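Local atomic coordinates of agarase (Pseudoalteromonas fuliginea, PDB entry 6XJ9), a protein that probably hydrolyses agarose chains of red algae as a family 50 glycoside hydrolase carrying a carbohydrate-binding-like domain. Residues N694-T697 with D698-S702. Numbering follows the deposited sequence.
Sequences NMYT and DYMNS
Y696 O receives the amide of M700 one helical turn on, at 2.9 Å from M700 N and with an N-H...O angle of 162°. The same i to i+4 bonding joins D698 N to N694 O, Y699 N to M695 O and N701 N to T697 O. Y699 O is gripped twice, by S702 OG at 2.7 Å and weakly by S702 N. Alongside these backbone bonds, M700 CG sits over one face of the Y696 phenol, displaced toward its rim and 3.8 Å from Y696 CZ, a CH-pi contact. Bends at chi2 (-52°) and chi3 (-57°) carry the thioether away from the ring, and M700 SD makes only an oblique Met-aromatic contact, 5.3 Å from the Y696 centroid. With an alanine at Y696 the aromatic face beside M700 CG is gone, which would probably open a gap and free the thioether to turn. One residue on, T697 CG2 lies 3.7 Å from N701 ND2. M700 and N701 also touch M754 of helix 745-763, whereas the Y699 ring stacks with F669 while its OH is hydrogen-bonded to A644 O. D698 OD2 is hydrogen-bonded to H197 NE2. Such i to i+4 bonding is that of an alpha-helix, here 689-704, amphipathic with Y696, Y699 and M700 buried and N694 exposed, packed beside the C-terminal helix.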
ATOM      1  N   ASN A 694       2.389   3.375  -6.629  1.00 19.51           N
ATOM      2  CA  ASN A 694       2.739   4.787  -6.635  1.00 19.07           C
ATOM      3  C   ASN A 694       3.503   5.119  -7.909  1.00 17.83           C
ATOM      4  O   ASN A 694       3.355   6.201  -8.448  1.00 17.32           O
ATOM      5  CB  ASN A 694       3.570   5.200  -5.418  1.00 20.63           C
ATOM      6  CG  ASN A 694       2.764   5.155  -4.136  1.00 24.84           C
ATOM      7  OD1 ASN A 694       1.539   5.045  -4.167  1.00 27.45           O
ATOM      8  ND2 ASN A 694       3.439   5.281  -3.009  1.00 23.96           N
ATOM      9  N   MET A 695       4.305   4.172  -8.397  1.00 18.59           N
ATOM     10  CA  MET A 695       5.126   4.439  -9.564  1.00 18.76           C
ATOM     11  C   MET A 695       4.239   4.381 -10.808  1.00 18.98           C
ATOM     12  O   MET A 695       4.427   5.147 -11.747  1.00 18.97           O
ATOM     13  CB  MET A 695       6.273   3.433  -9.654  1.00 18.00           C
ATOM     14  CG  MET A 695       7.405   3.757  -8.668  1.00 17.68           C
ATOM     15  SD  MET A 695       8.707   2.481  -8.743  1.00 18.06           S
ATOM     16  CE  MET A 695       9.327   2.776 -10.396  1.00 15.27           C
ATOM     17  N   TYR A 696       3.276   3.460 -10.790  1.00 18.30           N
ATOM     18  CA  TYR A 696       2.202   3.430 -11.769  1.00 19.55           C
ATOM     19  C   TYR A 696       1.554   4.810 -11.880  1.00 19.22           C
ATOM     20  O   TYR A 696       1.396   5.341 -12.979  1.00 20.09           O
ATOM     21  CB  TYR A 696       1.132   2.436 -11.315  1.00 19.64           C
ATOM     22  CG  TYR A 696      -0.096   2.414 -12.187  1.00 20.32           C
ATOM     23  CD1 TYR A 696      -0.102   1.680 -13.360  1.00 20.23           C
ATOM     24  CD2 TYR A 696      -1.249   3.113 -11.843  1.00 21.05           C
ATOM     25  CE1 TYR A 696      -1.220   1.630 -14.178  1.00 21.56           C
ATOM     26  CE2 TYR A 696      -2.380   3.062 -12.650  1.00 22.45           C
ATOM     27  CZ  TYR A 696      -2.358   2.327 -13.826  1.00 22.55           C
ATOM     28  OH  TYR A 696      -3.442   2.273 -14.658  1.00 25.73           O
ATOM     29  N   THR A 697       1.155   5.368 -10.733  1.00 18.49           N
ATOM     30  CA  THR A 697       0.458   6.651 -10.662  1.00 19.23           C
ATOM     31  C   THR A 697       1.305   7.765 -11.288  1.00 20.18           C
ATOM     32  O   THR A 697       0.797   8.565 -12.071  1.00 21.44           O
ATOM     33  CB  THR A 697       0.076   6.967  -9.207  1.00 18.41           C
ATOM     34  OG1 THR A 697      -0.944   6.027  -8.877  1.00 17.53           O
ATOM     35  CG2 THR A 697      -0.453   8.372  -8.982  1.00 19.34           C
ATOM     36  N   ASP A 698       2.592   7.818 -10.927  1.00 19.16           N
ATOM     37  CA  ASP A 698       3.520   8.801 -11.472  1.00 20.30           C
ATOM     38  C   ASP A 698       3.603   8.669 -12.989  1.00 19.10           C
ATOM     39  O   ASP A 698       3.631   9.681 -13.686  1.00 19.51           O
ATOM     40  CB  ASP A 698       4.931   8.644 -10.896  1.00 20.82           C
ATOM     41  CG  ASP A 698       5.086   9.203  -9.487  1.00 24.12           C
ATOM     42  OD1 ASP A 698       4.178   9.943  -9.047  1.00 24.37           O
ATOM     43  OD2 ASP A 698       6.131   8.915  -8.850  1.00 25.60           O
ATOM     44  N   TYR A 699       3.683   7.423 -13.476  1.00 18.48           N
ATOM     45  CA  TYR A 699       3.863   7.159 -14.898  1.00 18.78           C
ATOM     46  C   TYR A 699       2.639   7.670 -15.646  1.00 18.02           C
ATOM     47  O   TYR A 699       2.760   8.351 -16.659  1.00 18.67           O
ATOM     48  CB  TYR A 699       4.003   5.656 -15.186  1.00 17.61           C
ATOM     49  CG  TYR A 699       4.336   5.334 -16.625  1.00 17.18           C
ATOM     50  CD1 TYR A 699       3.378   5.436 -17.623  1.00 17.39           C
ATOM     51  CD2 TYR A 699       5.608   4.926 -16.995  1.00 17.50           C
ATOM     52  CE1 TYR A 699       3.673   5.142 -18.945  1.00 16.97           C
ATOM     53  CE2 TYR A 699       5.921   4.626 -18.312  1.00 16.78           C
ATOM     54  CZ  TYR A 699       4.950   4.731 -19.292  1.00 16.73           C
ATOM     55  OH  TYR A 699       5.251   4.453 -20.594  1.00 15.45           O
ATOM     56  N   MET A 700       1.464   7.328 -15.119  1.00 18.21           N
ATOM     57  CA  MET A 700       0.200   7.684 -15.745  1.00 18.62           C
ATOM     58  C   MET A 700      -0.032   9.194 -15.676  1.00 18.97           C
ATOM     59  O   MET A 700      -0.615   9.773 -16.601  1.00 19.87           O
ATOM     60  CB  MET A 700      -0.968   6.923 -15.101  1.00 17.74           C
ATOM     61  CG  MET A 700      -1.092   5.468 -15.602  1.00 18.07           C
ATOM     62  SD  MET A 700      -1.134   5.309 -17.436  1.00 19.01           S
ATOM     63  CE  MET A 700      -2.534   6.364 -17.814  1.00 18.44           C
ATOM     64  N   ASN A 701       0.470   9.832 -14.611  1.00 18.39           N
ATOM     65  CA  ASN A 701       0.387  11.281 -14.513  1.00 20.32           C
ATOM     66  C   ASN A 701       1.194  11.934 -15.631  1.00 20.49           C
ATOM     67  O   ASN A 701       0.782  12.967 -16.165  1.00 20.48           O
ATOM     68  CB  ASN A 701       0.771  11.804 -13.126  1.00 21.19           C
ATOM     69  CG  ASN A 701      -0.347  11.649 -12.118  1.00 22.59           C
ATOM     70  OD1 ASN A 701      -1.518  11.651 -12.489  1.00 24.84           O
ATOM     71  ND2 ASN A 701      -0.004  11.543 -10.846  1.00 22.41           N
ATOM     72  N   SER A 702       2.339  11.334 -15.970  1.00 19.30           N
ATOM     73  CA  SER A 702       3.193  11.906 -16.997  1.00 19.42           C
ATOM     74  C   SER A 702       2.567  11.724 -18.378  1.00 18.13           C
ATOM     75  O   SER A 702       2.800  12.541 -19.257  1.00 18.74           O
ATOM     76  CB  SER A 702       4.607  11.385 -16.933  1.00 18.25           C
ATOM     77  OG  SER A 702       4.694  10.046 -17.394  1.00 19.13           O
TER